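Local coordinates for protein thioesterase (Pseudomonas aeruginosa, PDB 3QY3) that adopts the hotdog fold of the acyl-CoA thioesterases and probably hydrolyses the thioester bond of fatty acyl-CoA substrates, at residues 27-32 / 101-106; 44-49 / 88-93; 80-85 / 131-136; 97-102 / 115-120. All coordinates share one frame; numbering follows the deposited sequence.

Interaction 1: 27-32 / 101-106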
loop_
_atom_site.group_PDB
_atom_site.type_symbol
_atom_site.label_atom_id
_atom_site.label_comp_id
_atom_site.label_asym_id
_atom_site.label_seq_id
_atom_site.Cartn_x
_atom_site.Cartn_y
_atom_site.Cartn_z
ATOM N N GLN A 27 -20.545 23.882 5.622
ATOM C CA GLN A 27 -19.338 24.596 6.104
ATOM C C GLN A 27 -18.055 23.847 5.760
ATOM O O GLN A 27 -17.875 22.724 6.210
ATOM C CB GLN A 27 -19.403 24.741 7.609
ATOM C CG GLN A 27 -18.087 25.152 8.270
ATOM C CD GLN A 27 -18.229 25.249 9.781
ATOM O OE1 GLN A 27 -19.215 24.789 10.337
ATOM N NE2 GLN A 27 -17.242 25.853 10.444
ATOM N N LEU A 28 -17.136 24.494 5.042
ATOM C CA LEU A 28 -15.793 23.890 4.783
ATOM C C LEU A 28 -14.926 23.877 6.023
ATOM O O LEU A 28 -14.604 24.936 6.568
ATOM C CB LEU A 28 -15.067 24.668 3.688
ATOM C CG LEU A 28 -13.697 24.224 3.202
ATOM C CD1 LEU A 28 -13.798 22.800 2.534
ATOM C CD2 LEU A 28 -13.165 25.268 2.176
ATOM N N LEU A 29 -14.529 22.685 6.471
ATOM C CA LEU A 29 -13.666 22.522 7.616
ATOM C C LEU A 29 -12.164 22.512 7.273
ATOM O O LEU A 29 -11.308 23.008 8.018
ATOM C CB LEU A 29 -14.077 21.246 8.336
ATOM C CG LEU A 29 -15.436 21.232 9.039
ATOM C CD1 LEU A 29 -15.714 19.818 9.538
ATOM C CD2 LEU A 29 -15.469 22.260 10.205
ATOM N N HIS A 30 -11.809 21.881 6.154
ATOM C CA HIS A 30 -10.424 21.657 5.833
ATOM C C HIS A 30 -10.260 21.357 4.347
ATOM O O HIS A 30 -11.134 20.741 3.756
ATOM C CB HIS A 30 -9.850 20.446 6.592
ATOM C CG HIS A 30 -8.368 20.402 6.562
ATOM N ND1 HIS A 30 -7.592 21.271 7.300
ATOM C CD2 HIS A 30 -7.515 19.640 5.842
ATOM C CE1 HIS A 30 -6.315 21.012 7.049
ATOM N NE2 HIS A 30 -6.244 20.018 6.188
ATOM N N THR A 31 -9.163 21.878 3.798
ATOM C CA THR A 31 -8.724 21.559 2.448
ATOM C C THR A 31 -7.337 21.006 2.523
ATOM O O THR A 31 -6.388 21.673 3.009
ATOM C CB THR A 31 -8.775 22.787 1.542
ATOM O OG1 THR A 31 -10.119 23.330 1.536
ATOM C CG2 THR A 31 -8.339 22.394 0.098
ATOM N N ALA A 32 -7.173 19.761 2.043
ATOM C CA ALA A 32 -5.836 19.124 2.030
ATOM C C ALA A 32 -5.386 18.921 0.598
ATOM O O ALA A 32 -6.217 18.644 -0.283
ATOM C CB ALA A 32 -5.830 17.710 2.771
ATOM N N LEU A 101 -13.066 18.789 3.045
ATOM C CA LEU A 101 -13.880 18.259 4.117
ATOM C C LEU A 101 -14.888 19.303 4.621
ATOM O O LEU A 101 -14.523 20.431 5.005
ATOM C CB LEU A 101 -13.004 17.803 5.256
ATOM C CG LEU A 101 -11.936 16.721 4.993
ATOM C CD1 LEU A 101 -11.109 16.468 6.290
ATOM C CD2 LEU A 101 -12.593 15.453 4.426
ATOM N N TYR A 102 -16.145 18.872 4.648
ATOM C CA TYR A 102 -17.294 19.695 5.071
ATOM C C TYR A 102 -17.965 19.105 6.297
ATOM O O TYR A 102 -18.059 17.906 6.456
ATOM C CB TYR A 102 -18.336 19.806 3.937
ATOM C CG TYR A 102 -17.808 20.550 2.729
ATOM C CD1 TYR A 102 -17.923 21.931 2.637
ATOM C CD2 TYR A 102 -17.212 19.865 1.671
ATOM C CE1 TYR A 102 -17.471 22.614 1.514
ATOM C CE2 TYR A 102 -16.732 20.560 0.558
ATOM C CZ TYR A 102 -16.845 21.907 0.496
ATOM O OH TYR A 102 -16.369 22.567 -0.620
ATOM N N ALA A 103 -18.525 19.975 7.131
ATOM C CA ALA A 103 -19.233 19.563 8.327
ATOM C C ALA A 103 -20.563 19.030 7.877
ATOM O O ALA A 103 -21.386 19.812 7.341
ATOM C CB ALA A 103 -19.475 20.798 9.274
ATOM N N GLY A 104 -20.795 17.751 8.153
ATOM C CA GLY A 104 -22.112 17.143 8.059
ATOM C C GLY A 104 -22.724 17.156 9.458
ATOM O O GLY A 104 -22.386 17.984 10.297
ATOM N N ARG A 105 -23.614 16.223 9.699
ATOM C CA ARG A 105 -24.336 16.242 10.954
ATOM C C ARG A 105 -23.518 15.856 12.211
ATOM O O ARG A 105 -22.751 14.879 12.226
ATOM C CB ARG A 105 -25.620 15.454 10.802
ATOM C CG ARG A 105 -25.528 14.039 10.942
ATOM C CD ARG A 105 -26.868 13.418 10.526
ATOM N NE ARG A 105 -26.582 12.102 10.040
ATOM C CZ ARG A 105 -26.595 11.738 8.770
ATOM N NH1 ARG A 105 -26.929 12.590 7.804
ATOM N NH2 ARG A 105 -26.253 10.504 8.470
ATOM N N LEU A 106 -23.700 16.668 13.255
ATOM C CA LEU A 106 -22.999 16.504 14.487
ATOM C C LEU A 106 -23.950 15.946 15.542
ATOM O O LEU A 106 -25.020 16.519 15.817
ATOM C CB LEU A 106 -22.457 17.863 14.913
ATOM C CG LEU A 106 -21.691 17.963 16.225
ATOM C CD1 LEU A 106 -20.377 17.285 16.190
ATOM C CD2 LEU A 106 -21.587 19.481 16.569
#

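Interaction 2: 44-49 / 88-93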
loop_
_atom_site.group_PDB
_atom_site.type_symbol
_atom_site.label_atom_id
_atom_site.label_comp_id
_atom_site.label_asym_id
_atom_site.label_seq_id
_atom_site.Cartn_x
_atom_site.Cartn_y
_atom_site.Cartn_z
ATOM N N TYR A 44 -4.766 -0.680 -14.382
ATOM C CA TYR A 44 -5.603 0.143 -15.262
ATOM C C TYR A 44 -4.908 1.430 -15.645
ATOM O O TYR A 44 -5.377 2.119 -16.534
ATOM C CB TYR A 44 -6.925 0.586 -14.625
ATOM C CG TYR A 44 -7.918 -0.446 -14.321
ATOM C CD1 TYR A 44 -8.264 -1.430 -15.264
ATOM C CD2 TYR A 44 -8.563 -0.462 -13.073
ATOM C CE1 TYR A 44 -9.249 -2.404 -14.918
ATOM C CE2 TYR A 44 -9.523 -1.415 -12.754
ATOM C CZ TYR A 44 -9.844 -2.372 -13.661
ATOM O OH TYR A 44 -10.797 -3.298 -13.275
ATOM N N GLY A 45 -3.824 1.791 -14.973
ATOM C CA GLY A 45 -3.149 3.007 -15.271
ATOM C C GLY A 45 -3.846 4.257 -14.780
ATOM O O GLY A 45 -3.647 5.369 -15.332
ATOM N N HIS A 46 -4.640 4.116 -13.729
ATOM C CA HIS A 46 -5.147 5.270 -13.011
ATOM C C HIS A 46 -4.953 4.948 -11.529
ATOM O O HIS A 46 -4.651 3.795 -11.167
ATOM C CB HIS A 46 -6.676 5.499 -13.197
ATOM C CG HIS A 46 -7.210 5.230 -14.560
ATOM N ND1 HIS A 46 -7.991 4.128 -14.832
ATOM C CD2 HIS A 46 -7.185 5.973 -15.699
ATOM C CE1 HIS A 46 -8.346 4.159 -16.116
ATOM N NE2 HIS A 46 -7.892 5.285 -16.656
ATOM N N VAL A 47 -5.182 5.917 -10.663
ATOM C CA VAL A 47 -5.027 5.667 -9.234
ATOM C C VAL A 47 -5.970 4.521 -8.815
ATOM O O VAL A 47 -7.159 4.495 -9.208
ATOM C CB VAL A 47 -5.395 6.948 -8.428
ATOM C CG1 VAL A 47 -5.615 6.645 -6.866
ATOM C CG2 VAL A 47 -4.293 8.065 -8.614
ATOM N N ASN A 48 -5.462 3.561 -8.070
ATOM C CA ASN A 48 -6.280 2.419 -7.625
ATOM C C ASN A 48 -7.424 2.902 -6.712
ATOM O O ASN A 48 -7.185 3.754 -5.816
ATOM C CB ASN A 48 -5.361 1.441 -6.855
ATOM C CG ASN A 48 -6.120 0.233 -6.354
ATOM O OD1 ASN A 48 -6.511 -0.650 -7.126
ATOM N ND2 ASN A 48 -6.317 0.181 -5.040
ATOM N N ASN A 49 -8.623 2.308 -6.847
ATOM C CA ASN A 49 -9.783 2.811 -6.108
ATOM C C ASN A 49 -9.609 2.812 -4.632
ATOM O O ASN A 49 -10.129 3.714 -3.946
ATOM C CB ASN A 49 -10.976 1.996 -6.446
ATOM C CG ASN A 49 -11.511 2.365 -7.739
ATOM O OD1 ASN A 49 -11.121 3.403 -8.317
ATOM N ND2 ASN A 49 -12.312 1.483 -8.289
ATOM N N LEU A 88 -16.239 9.294 -9.606
ATOM C CA LEU A 88 -16.788 9.989 -10.748
ATOM C C LEU A 88 -15.821 10.185 -11.903
ATOM O O LEU A 88 -16.220 10.115 -13.078
ATOM C CB LEU A 88 -17.361 11.336 -10.281
ATOM C CG LEU A 88 -18.499 11.213 -9.268
ATOM C CD1 LEU A 88 -18.876 12.556 -8.623
ATOM C CD2 LEU A 88 -19.660 10.518 -9.926
ATOM N N LYS A 89 -14.579 10.442 -11.604
ATOM C CA LYS A 89 -13.572 10.648 -12.665
ATOM C C LYS A 89 -12.249 10.079 -12.130
ATOM O O LYS A 89 -11.928 10.261 -10.943
ATOM C CB LYS A 89 -13.366 12.125 -12.980
ATOM C CG LYS A 89 -14.643 12.927 -13.237
ATOM C CD LYS A 89 -14.412 14.467 -13.625
ATOM C CE LYS A 89 -13.154 14.782 -14.414
ATOM N NZ LYS A 89 -13.146 14.379 -15.873
ATOM N N PRO A 90 -11.498 9.416 -12.995
ATOM C CA PRO A 90 -10.202 8.850 -12.559
ATOM C C PRO A 90 -9.147 9.897 -12.452
ATOM O O PRO A 90 -9.207 10.922 -13.142
ATOM C CB PRO A 90 -9.866 7.837 -13.682
ATOM C CG PRO A 90 -10.573 8.362 -14.873
ATOM C CD PRO A 90 -11.792 9.098 -14.403
ATOM N N VAL A 91 -8.152 9.619 -11.613
ATOM C CA VAL A 91 -6.977 10.472 -11.484
ATOM C C VAL A 91 -5.813 9.688 -12.065
ATOM O O VAL A 91 -5.674 8.485 -11.835
ATOM C CB VAL A 91 -6.709 10.847 -10.042
ATOM C CG1 VAL A 91 -5.348 11.606 -9.855
ATOM C CG2 VAL A 91 -7.882 11.647 -9.376
ATOM N N VAL A 92 -4.967 10.390 -12.805
ATOM C CA VAL A 92 -3.793 9.821 -13.398
ATOM C C VAL A 92 -2.542 10.586 -12.956
ATOM O O VAL A 92 -2.483 11.796 -13.060
ATOM C CB VAL A 92 -3.942 9.797 -14.896
ATOM C CG1 VAL A 92 -2.656 9.319 -15.631
ATOM C CG2 VAL A 92 -5.107 8.864 -15.305
ATOM N N HIS A 93 -1.520 9.849 -12.528
ATOM C CA HIS A 93 -0.220 10.461 -12.185
ATOM C C HIS A 93 0.428 11.159 -13.387
ATOM O O HIS A 93 0.369 10.658 -14.519
ATOM C CB HIS A 93 0.702 9.349 -11.665
ATOM C CG HIS A 93 2.023 9.823 -11.126
ATOM N ND1 HIS A 93 3.119 10.033 -11.921
ATOM C CD2 HIS A 93 2.411 10.127 -9.859
ATOM C CE1 HIS A 93 4.143 10.423 -11.167
ATOM N NE2 HIS A 93 3.749 10.457 -9.907
HETATM O O HOH W 1 -8.713 6.557 -10.346
#

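Interaction 3: 80-85 / 131-136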
loop_
_atom_site.group_PDB
_atom_site.type_symbol
_atom_site.label_atom_id
_atom_site.label_comp_id
_atom_site.label_asym_id
_atom_site.label_seq_id
_atom_site.Cartn_x
_atom_site.Cartn_y
_atom_site.Cartn_z
ATOM N N VAL A 80 -13.486 5.678 12.709
ATOM C CA VAL A 80 -14.319 5.585 11.533
ATOM C C VAL A 80 -15.384 4.446 11.670
ATOM O O VAL A 80 -15.054 3.276 11.813
ATOM C CB VAL A 80 -13.471 5.408 10.260
ATOM C CG1 VAL A 80 -14.383 5.270 9.073
ATOM C CG2 VAL A 80 -12.519 6.616 10.064
ATOM N N LEU A 81 -16.659 4.821 11.583
ATOM C CA LEU A 81 -17.745 3.861 11.615
ATOM C C LEU A 81 -18.138 3.455 10.196
ATOM O O LEU A 81 -18.538 2.322 9.963
ATOM C CB LEU A 81 -18.986 4.467 12.301
ATOM C CG LEU A 81 -20.290 3.660 12.334
ATOM C CD1 LEU A 81 -20.057 2.264 12.889
ATOM C CD2 LEU A 81 -21.395 4.398 13.171
ATOM N N GLN A 82 -18.134 4.421 9.292
ATOM C CA GLN A 82 -18.605 4.177 7.951
ATOM C C GLN A 82 -17.929 5.087 6.923
ATOM O O GLN A 82 -17.698 6.286 7.176
ATOM C CB GLN A 82 -20.109 4.348 7.912
ATOM C CG GLN A 82 -20.692 3.995 6.553
ATOM C CD GLN A 82 -22.172 4.210 6.547
ATOM O OE1 GLN A 82 -22.616 5.299 6.196
ATOM N NE2 GLN A 82 -22.936 3.201 6.944
ATOM N N SER A 83 -17.652 4.518 5.753
ATOM C CA SER A 83 -17.119 5.276 4.641
ATOM C C SER A 83 -17.951 5.056 3.438
ATOM O O SER A 83 -18.227 3.903 3.123
ATOM C CB SER A 83 -15.694 4.756 4.267
ATOM O OG SER A 83 -14.746 5.077 5.335
ATOM N N LEU A 84 -18.301 6.143 2.752
ATOM C CA LEU A 84 -19.008 6.076 1.501
ATOM C C LEU A 84 -18.261 6.927 0.512
ATOM O O LEU A 84 -17.889 8.056 0.799
ATOM C CB LEU A 84 -20.430 6.608 1.638
ATOM C CG LEU A 84 -21.178 6.832 0.292
ATOM C CD1 LEU A 84 -21.624 5.574 -0.250
ATOM C CD2 LEU A 84 -22.410 7.805 0.448
ATOM N N HIS A 85 -18.002 6.374 -0.679
ATOM C CA HIS A 85 -17.371 7.130 -1.693
ATOM C C HIS A 85 -17.928 6.785 -3.053
ATOM O O HIS A 85 -17.987 5.602 -3.404
ATOM C CB HIS A 85 -15.842 6.912 -1.708
ATOM C CG HIS A 85 -15.126 7.798 -2.678
ATOM N ND1 HIS A 85 -14.805 9.090 -2.393
ATOM C CD2 HIS A 85 -14.587 7.540 -3.886
ATOM C CE1 HIS A 85 -14.214 9.631 -3.434
ATOM N NE2 HIS A 85 -14.027 8.690 -4.332
ATOM N N HIS A 131 -18.828 10.550 2.166
ATOM C CA HIS A 131 -18.754 10.953 3.570
ATOM C C HIS A 131 -18.033 9.873 4.379
ATOM O O HIS A 131 -17.865 8.717 3.890
ATOM C CB HIS A 131 -20.158 11.227 4.165
ATOM C CG HIS A 131 -20.939 9.984 4.414
ATOM N ND1 HIS A 131 -22.094 9.699 3.735
ATOM C CD2 HIS A 131 -20.691 8.905 5.214
ATOM C CE1 HIS A 131 -22.560 8.534 4.141
ATOM N NE2 HIS A 131 -21.713 8.012 5.008
ATOM N N CYS A 132 -17.637 10.282 5.603
ATOM C CA CYS A 132 -17.038 9.440 6.618
ATOM C C CYS A 132 -17.758 9.749 7.935
ATOM O O CYS A 132 -17.703 10.930 8.414
ATOM C CB CYS A 132 -15.524 9.768 6.708
ATOM S SG CYS A 132 -14.541 8.790 7.807
ATOM N N LYS A 133 -18.399 8.749 8.517
ATOM C CA LYS A 133 -19.024 8.909 9.819
ATOM C C LYS A 133 -18.020 8.532 10.879
ATOM O O LYS A 133 -17.512 7.428 10.851
ATOM C CB LYS A 133 -20.245 8.013 9.925
ATOM C CG LYS A 133 -21.260 8.237 8.810
ATOM C CD LYS A 133 -22.536 7.404 9.045
ATOM C CE LYS A 133 -23.719 7.935 8.213
ATOM N NZ LYS A 133 -24.756 6.895 7.887
ATOM N N LEU A 134 -17.745 9.456 11.795
ATOM C CA LEU A 134 -16.828 9.249 12.870
ATOM C C LEU A 134 -17.625 9.209 14.163
ATOM O O LEU A 134 -18.627 9.917 14.317
ATOM C CB LEU A 134 -15.832 10.434 12.941
ATOM C CG LEU A 134 -15.000 10.815 11.699
ATOM C CD1 LEU A 134 -14.537 12.277 11.913
ATOM C CD2 LEU A 134 -13.842 9.830 11.577
ATOM N N VAL A 135 -17.155 8.372 15.075
ATOM C CA VAL A 135 -17.685 8.315 16.424
ATOM C C VAL A 135 -16.494 8.481 17.390
ATOM O O VAL A 135 -15.418 7.903 17.165
ATOM C CB VAL A 135 -18.481 6.986 16.667
ATOM C CG1 VAL A 135 -19.711 6.872 15.737
ATOM C CG2 VAL A 135 -17.600 5.735 16.478
ATOM N N TRP A 136 -16.661 9.282 18.446
ATOM C CA TRP A 136 -15.598 9.422 19.442
ATOM C C TRP A 136 -15.846 8.335 20.476
ATOM O O TRP A 136 -16.968 8.169 20.943
ATOM C CB TRP A 136 -15.577 10.812 20.089
ATOM C CG TRP A 136 -14.570 11.714 19.429
ATOM C CD1 TRP A 136 -13.340 12.107 19.933
ATOM C CD2 TRP A 136 -14.675 12.296 18.126
ATOM N NE1 TRP A 136 -12.667 12.870 18.982
ATOM C CE2 TRP A 136 -13.485 13.026 17.885
ATOM C CE3 TRP A 136 -15.683 12.301 17.135
ATOM C CZ2 TRP A 136 -13.279 13.752 16.696
ATOM C CZ3 TRP A 136 -15.444 12.996 15.933
ATOM C CH2 TRP A 136 -14.258 13.696 15.730
#

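Interaction 4: 97-102 / 115-120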
loop_
_atom_site.group_PDB
_atom_site.type_symbol
_atom_site.label_atom_id
_atom_site.label_comp_id
_atom_site.label_asym_id
_atom_site.label_seq_id
_atom_site.Cartn_x
_atom_site.Cartn_y
_atom_site.Cartn_z
ATOM N N VAL A 97 -4.234 15.570 -5.607
ATOM C CA VAL A 97 -5.634 15.475 -5.253
ATOM C C VAL A 97 -5.934 16.522 -4.188
ATOM O O VAL A 97 -5.178 16.695 -3.268
ATOM C CB VAL A 97 -6.018 14.056 -4.762
ATOM C CG1 VAL A 97 -7.397 14.056 -4.073
ATOM C CG2 VAL A 97 -5.976 13.064 -5.969
ATOM N N VAL A 98 -7.065 17.198 -4.322
ATOM C CA VAL A 98 -7.514 18.183 -3.376
ATOM C C VAL A 98 -8.710 17.576 -2.722
ATOM O O VAL A 98 -9.700 17.191 -3.371
ATOM C CB VAL A 98 -7.868 19.579 -4.052
ATOM C CG1 VAL A 98 -8.434 20.564 -3.036
ATOM C CG2 VAL A 98 -6.590 20.191 -4.699
ATOM N N VAL A 99 -8.607 17.444 -1.414
ATOM C CA VAL A 99 -9.672 16.893 -0.611
ATOM C C VAL A 99 -10.303 18.026 0.211
ATOM O O VAL A 99 -9.644 18.673 1.052
ATOM C CB VAL A 99 -9.167 15.861 0.417
ATOM C CG1 VAL A 99 -10.374 15.332 1.249
ATOM C CG2 VAL A 99 -8.489 14.637 -0.310
ATOM N N GLU A 100 -11.562 18.312 -0.039
ATOM C CA GLU A 100 -12.340 19.233 0.781
ATOM C C GLU A 100 -13.219 18.462 1.756
ATOM O O GLU A 100 -13.983 17.572 1.332
ATOM C CB GLU A 100 -13.255 20.099 -0.096
ATOM C CG GLU A 100 -12.484 20.956 -1.092
ATOM C CD GLU A 100 -13.376 21.739 -2.051
ATOM O OE1 GLU A 100 -14.494 21.327 -2.356
ATOM O OE2 GLU A 100 -12.918 22.761 -2.524
ATOM N N LEU A 101 -13.066 18.789 3.045
ATOM C CA LEU A 101 -13.880 18.259 4.117
ATOM C C LEU A 101 -14.888 19.303 4.621
ATOM O O LEU A 101 -14.523 20.431 5.005
ATOM C CB LEU A 101 -13.004 17.803 5.256
ATOM C CG LEU A 101 -11.936 16.721 4.993
ATOM C CD1 LEU A 101 -11.109 16.468 6.290
ATOM C CD2 LEU A 101 -12.593 15.453 4.426
ATOM N N TYR A 102 -16.145 18.872 4.648
ATOM C CA TYR A 102 -17.294 19.695 5.071
ATOM C C TYR A 102 -17.965 19.105 6.297
ATOM O O TYR A 102 -18.059 17.906 6.456
ATOM C CB TYR A 102 -18.336 19.806 3.937
ATOM C CG TYR A 102 -17.808 20.550 2.729
ATOM C CD1 TYR A 102 -17.923 21.931 2.637
ATOM C CD2 TYR A 102 -17.212 19.865 1.671
ATOM C CE1 TYR A 102 -17.471 22.614 1.514
ATOM C CE2 TYR A 102 -16.732 20.560 0.558
ATOM C CZ TYR A 102 -16.845 21.907 0.496
ATOM O OH TYR A 102 -16.369 22.567 -0.620
ATOM N N HIS A 115 -17.179 14.828 2.067
ATOM C CA HIS A 115 -16.025 15.134 1.293
ATOM C C HIS A 115 -16.312 15.311 -0.202
ATOM O O HIS A 115 -17.274 14.725 -0.752
ATOM C CB HIS A 115 -14.894 14.077 1.516
ATOM C CG HIS A 115 -15.199 12.705 0.975
ATOM N ND1 HIS A 115 -15.599 11.666 1.780
ATOM C CD2 HIS A 115 -15.132 12.199 -0.287
ATOM C CE1 HIS A 115 -15.737 10.576 1.039
ATOM N NE2 HIS A 115 -15.509 10.888 -0.230
ATOM N N ARG A 116 -15.468 16.133 -0.823
ATOM C CA ARG A 116 -15.424 16.252 -2.261
ATOM C C ARG A 116 -13.967 16.273 -2.678
ATOM O O ARG A 116 -13.112 16.871 -1.982
ATOM C CB ARG A 116 -16.177 17.488 -2.728
ATOM C CG ARG A 116 -17.684 17.248 -2.631
ATOM C CD ARG A 116 -18.517 18.487 -2.880
ATOM N NE ARG A 116 -18.622 18.790 -4.291
ATOM C CZ ARG A 116 -17.818 19.635 -4.906
ATOM N NH1 ARG A 116 -16.855 20.226 -4.209
ATOM N NH2 ARG A 116 -17.977 19.884 -6.203
ATOM N N LEU A 117 -13.683 15.586 -3.777
ATOM C CA LEU A 117 -12.342 15.420 -4.281
ATOM C C LEU A 117 -12.225 16.067 -5.674
ATOM O O LEU A 117 -13.104 15.907 -6.516
ATOM C CB LEU A 117 -12.068 13.928 -4.379
ATOM C CG LEU A 117 -11.188 13.253 -3.399
ATOM C CD1 LEU A 117 -11.483 13.751 -1.980
ATOM C CD2 LEU A 117 -11.255 11.750 -3.650
ATOM N N HIS A 118 -11.171 16.871 -5.865
ATOM C CA HIS A 118 -10.855 17.537 -7.123
ATOM C C HIS A 118 -9.319 17.272 -7.347
ATOM O O HIS A 118 -8.673 16.599 -6.566
ATOM C CB HIS A 118 -11.104 19.064 -7.027
ATOM C CG HIS A 118 -12.427 19.467 -6.413
ATOM N ND1 HIS A 118 -13.630 19.375 -7.082
ATOM C CD2 HIS A 118 -12.712 20.026 -5.213
ATOM C CE1 HIS A 118 -14.600 19.834 -6.314
ATOM N NE2 HIS A 118 -14.071 20.222 -5.166
ATOM N N THR A 119 -8.763 17.889 -8.365
ATOM C CA THR A 119 -7.295 17.936 -8.542
ATOM C C THR A 119 -6.898 19.409 -8.584
ATOM O O THR A 119 -7.710 20.286 -8.872
ATOM C CB THR A 119 -6.794 17.148 -9.792
ATOM O OG1 THR A 119 -7.295 17.753 -10.993
ATOM C CG2 THR A 119 -7.148 15.636 -9.720
ATOM N N LEU A 120 -5.631 19.688 -8.341
ATOM C CA LEU A 120 -5.150 21.033 -8.450
ATOM C C LEU A 120 -5.370 21.602 -9.847
ATOM O O LEU A 120 -5.738 22.768 -9.951
ATOM C CB LEU A 120 -3.669 21.123 -8.161
ATOM C CG LEU A 120 -3.217 21.553 -6.778
ATOM C CD1 LEU A 120 -1.738 21.896 -6.881
ATOM C CD2 LEU A 120 -4.076 22.701 -6.191
#

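Interaction 1: 27-32 / 101-106
With its CG anti to the backbone N (chi1 -178°), Leu28 meets Tyr102 of the neighbouring strand on the same face of the sheet, where the tyrosine ring stands beside its own backbone N and anti to the carbonyl carbon (chi1 -65°). Leu28 CD1 thereby lies over one face of the ring, displaced toward the rim and 4.0 Å from the Tyr102 ring centroid, a CH-pi contact. Leu28 CB runs alongside the same ring, 3.8 Å from Tyr102 CE1. The next residue, Leu29, leans toward the opposing strand and sets its CD1 against the methyl of Ala103, 3.9 Å from Ala103 CB. The backbones bond at both ends of this pairing. Ala103 N donates to Gln27 O at 3.0 Å, and Leu101 N donates to His30 O at 2.8 Å. Between them one carbonyl serves two donors: Leu101 O receives Leu29 N at 2.7 Å and His30 N, on a lone pair, at 3.3 Å. Leu29 takes a near-helical psi of -39°, and the register slips by one residue between the Leu28-Tyr102 and His30-Leu101 pairs. The amide of Gln27 turns elsewhere, its NE2 bonding to Ala154 O in helix 149-155, while His30 and Ala32 pack on helix 51-66. Two residues facing one make this a classic beta bulge, set where the N-terminal strand joins the hotdog sheet that wraps around its long helix.

Interaction 2: 44-49 / 88-93
Two irregular loops of the hotdog subunit meet here, the one leading into helix 51-66 and the one joining strand 76-87 to strand 96-106, and Val47 and Val91 form their link. Val47 N donates to Val91 O over 2.9 Å in a nearly straight bond (168°), the only direct one between the two segments. A water bridges the next pair of backbone atoms: it donates to Val47 O at 2.8 Å and accepts only weakly from Val91 N. The two valine side chains lie side by side and point the same way, with Val47 CG2 3.9 Å from Val91 CG1. The imidazole of His46 lies between Pro90 and the Tyr44 carbonyl. Pro90 CB sits over one face, 4.1 Å from the His46 ring centroid, in a CH-pi contact offset toward the rim, and Tyr44 O approaches the opposite face. At the ring edge, in its plane, Val92 CG2 touches His46 CD2 at 3.6 Å. A chi1 of -38° keeps the ring anti to the carbonyl carbon of His46, with His46 CB resting 3.4 Å from Val91 O. Val47 also packs on Tyr52 and Tyr55 of helix 51-66 and on Val36, while Val91 packs on Tyr127. Further along, His93 NE2 bonds to Glu58 of the fourth subunit, which places these loops beside subunit interfaces as well as at the start of the long helix.

Interaction 3: 80-85 / 131-136
Gln82, Leu84, His131 and Lys133 mark an antiparallel pairing of strands 76-87 and 128-138, within the hotdog sheet and at the interface with the second subunit. Its polar centre is Gln82, whose extended chain carries OE1 between two donors. His131 NE2 donates to Gln82 OE1 at 3.1 Å on a lone pair, the oxygen lying at the edge of the ring in its plane. Lys133 NZ also reaches Gln82 OE1, at 3.2 Å and from above the amide plane, but this lysine has two conformers and the bond is less certain. His131 has its ring between its own backbone N and carbonyl carbon (chi1 74°), which turns one face to Leu84: CB of Leu84 lies 3.9 Å from the His131 ring centroid in a CH-pi contact. On the other side of the sheet Val80 CG2 meets Leu134 CD2 at 3.8 Å. Backbone bonds include Leu84 N to His131 O at 2.8 Å and Lys133 N to Gln82 O at 2.9 Å. Lys133 O takes Leu81 N at 2.8 Å and, weakly, Gln82 N, so that Leu81 and Gln82 both face one residue in a classic beta bulge. Gln82 NE2 binds Thr86 of the second subunit, and residues Gln82 to His85 pair with a strand of that subunit, carrying the sheet across the interface. Strand 110-119 flanks 128-138, and helix 51-66 covers the side of Val80, Ser83, Cys132 and Leu134.

Interaction 4: 97-102 / 115-120
Glu100 leaves its strand with CB 3.7 Å from Arg116 O, then runs extended beyond CG alongside the side chain of Arg116. Its CD comes 3.5 Å from His118 NE2, and the carboxylate plane stands nearly at right angles to the imidazole. OE1 draws three groups together. Tyr102 OH donates to Glu100 OE1 at 2.8 Å, well above the carboxylate plane. Arg116 NH1 forms a salt bridge to Glu100 OE1 at 3.2 Å, with the oxygen at the edge of the guanidinium, and His118 NE2 gives it a weak bond at 3.0 Å. Arg116 and His118 each have two conformers, so these last two bonds are less certain. Glu100 OE2 lies 3.8 Å from His118 CD2. On the opposite face of the sheet Val99 CG2 packs 3.5 Å from Leu117 CD1. Backbone bonds in both directions join Val98 with His118 and Glu100 with Arg116, an unbroken antiparallel register. His118 ND1 is tied to Gly125 O. Val99, His115 and Leu117 rest on helix 51-66, with His115 NE2 bonded to His85 ND1 of strand 76-87, while strand 28-35 flanks strand 96-106 along its other edge.

Overall arrangement
From the N terminus, interaction 1 pairs the first strand with strand 96-106, closing a long loop that holds the central helix and strand 76-87. Interaction 2 is nested inside that loop, tying the approach to the helix to the loop after strand 76-87. Interaction 3 opens between the segments of interaction 2 and closes on strand 128-138, so it crosses both earlier contacts. Interaction 4, a hairpin, is nested inside interaction 3 and follows interaction 2 in series; it shares Leu101 and Tyr102 with interaction 1. Interactions 1, 3 and 4 lie in one curved sheet, in which strand 110-119 pairs with strand 128-138, and interaction 2 lies at its end, its Val91 touching Val97 and Thr119.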